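Local structure of nucleoprotein (Rift valley fever virus, 3OV9) at residues A[137-141]-A[233-237]. The protein encapsidates the single-stranded viral genomic RNA, shielding it from nucleases and forming the ribonucleoprotein template for transcription and replication. Coordinates in Å, arbitrary orientation, origin at the centre of the assembly. Numbering follows the deposited sequence.
Sequences SPAYP and AVMAA
Lay a bowed loop, 137-141, along the alanine-rich side of one turn of helix, 233-237. The helix is regular, with A237 N hydrogen-bonded to A233 O at 3.1 Å; in the loop S137 is extended, P138, Y140 and P141 are near polyproline II, and A139 takes left-handed angles (52/49) and makes the bend. S137 CA lies 5.4 Å from A237 CA, and Y140 CA 6.1 Å from A233 CA. Such closeness is possible because A233, A236 and A237, the helix residues pointing at the loop, carry nothing larger than a methyl. The A233 methyl is the bump at the bend: its CB sits 3.5 Å from A139 O and 4.2 Å from P141 CG, which also meets V234 CG2 at 4.0 Å. At the other end S137 OG presses on the backbone between the A236 and A237 methyls, 3.2 Å from A237 N at an angle too poor for a hydrogen bond, and 3.7 Å from each CB. The Y140 ring, chi1 t, swings back so that CE1 reaches A237 CB at 3.7 Å, while its OH hydrogen-bonds to A168 O of helix 159-180. One water fills the hollow between S137-P138 and A233, accepting a hydrogen bond from S137 OG and donating to P138 O and A233 O, its oxygen 2.8 Å from each. This is loop-on-helix packing in the orthogonal helical bundle of the phlebovirus nucleoprotein, joining the loop after helix 130-136 to the last helix, 232-243.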
loop_
_atom_site.group_PDB
_atom_site.type_symbol
_atom_site.label_atom_id
_atom_site.label_comp_id
_atom_site.label_asym_id
_atom_site.label_seq_id
_atom_site.Cartn_x
_atom_site.Cartn_y
_atom_site.Cartn_z
ATOM N N SER A 137 -21.577 24.527 -20.878
ATOM C CA SER A 137 -21.649 25.844 -21.508
ATOM C C SER A 137 -22.466 25.772 -22.795
ATOM O O SER A 137 -22.117 25.020 -23.709
ATOM C CB SER A 137 -20.250 26.402 -21.789
ATOM O OG SER A 137 -20.328 27.740 -22.249
ATOM N N PRO A 138 -23.555 26.560 -22.876
ATOM C CA PRO A 138 -24.488 26.501 -24.003
ATOM C C PRO A 138 -23.811 26.725 -25.358
ATOM O O PRO A 138 -22.986 27.636 -25.499
ATOM C CB PRO A 138 -25.488 27.627 -23.698
ATOM C CG PRO A 138 -24.782 28.524 -22.723
ATOM C CD PRO A 138 -23.930 27.611 -21.910
ATOM N N ALA A 139 -24.158 25.881 -26.331
ATOM C CA ALA A 139 -23.604 25.924 -27.692
ATOM C C ALA A 139 -22.073 25.935 -27.713
ATOM O O ALA A 139 -21.454 26.766 -28.391
ATOM C CB ALA A 139 -24.175 27.113 -28.478
ATOM N N TYR A 140 -21.468 25.012 -26.968
ATOM C CA TYR A 140 -20.012 24.931 -26.894
ATOM C C TYR A 140 -19.405 24.740 -28.285
ATOM O O TYR A 140 -19.879 23.910 -29.052
ATOM C CB TYR A 140 -19.551 23.811 -25.949
ATOM C CG TYR A 140 -18.052 23.837 -25.753
ATOM C CD1 TYR A 140 -17.475 24.671 -24.798
ATOM C CD2 TYR A 140 -17.208 23.066 -26.558
ATOM C CE1 TYR A 140 -16.097 24.728 -24.633
ATOM C CE2 TYR A 140 -15.827 23.115 -26.402
ATOM C CZ TYR A 140 -15.279 23.951 -25.438
ATOM O OH TYR A 140 -13.916 24.006 -25.272
ATOM N N PRO A 141 -18.353 25.518 -28.618
ATOM C CA PRO A 141 -17.745 25.424 -29.944
ATOM C C PRO A 141 -17.102 24.065 -30.227
ATOM O O PRO A 141 -16.123 23.684 -29.577
ATOM C CB PRO A 141 -16.675 26.525 -29.919
ATOM C CG PRO A 141 -17.124 27.467 -28.872
ATOM C CD PRO A 141 -17.752 26.604 -27.825
ATOM N N ALA A 233 -20.424 32.428 -27.787
ATOM C CA ALA A 233 -20.233 31.055 -27.308
ATOM C C ALA A 233 -18.870 30.842 -26.653
ATOM O O ALA A 233 -18.762 30.116 -25.665
ATOM C CB ALA A 233 -20.439 30.063 -28.445
ATOM N N VAL A 234 -17.836 31.471 -27.211
ATOM C CA VAL A 234 -16.494 31.408 -26.633
ATOM C C VAL A 234 -16.458 32.116 -25.275
ATOM O O VAL A 234 -15.921 31.577 -24.307
ATOM C CB VAL A 234 -15.414 31.972 -27.600
ATOM C CG1 VAL A 234 -14.066 32.112 -26.898
ATOM C CG2 VAL A 234 -15.273 31.067 -28.817
ATOM N N MET A 235 -17.054 33.308 -25.204
ATOM C CA MET A 235 -17.109 34.074 -23.955
ATOM C C MET A 235 -17.855 33.306 -22.865
ATOM O O MET A 235 -17.415 33.271 -21.713
ATOM C CB MET A 235 -17.743 35.455 -24.171
ATOM C CG MET A 235 -16.960 36.384 -25.109
ATOM S SD MET A 235 -15.219 36.643 -24.679
ATOM C CE MET A 235 -15.352 37.563 -23.148
ATOM N N ALA A 236 -18.969 32.683 -23.244
ATOM C CA ALA A 236 -19.746 31.845 -22.330
ATOM C C ALA A 236 -18.914 30.689 -21.770
ATOM O O ALA A 236 -18.956 30.410 -20.568
ATOM C CB ALA A 236 -20.993 31.319 -23.026
ATOM N N ALA A 237 -18.151 30.033 -22.642
ATOM C CA ALA A 237 -17.308 28.908 -22.237
ATOM C C ALA A 237 -16.130 29.338 -21.364
ATOM O O ALA A 237 -15.730 28.604 -20.459
ATOM C CB ALA A 237 -16.827 28.132 -23.452
HETATM O O HOH W 1 -20.226 27.845 -25.030
#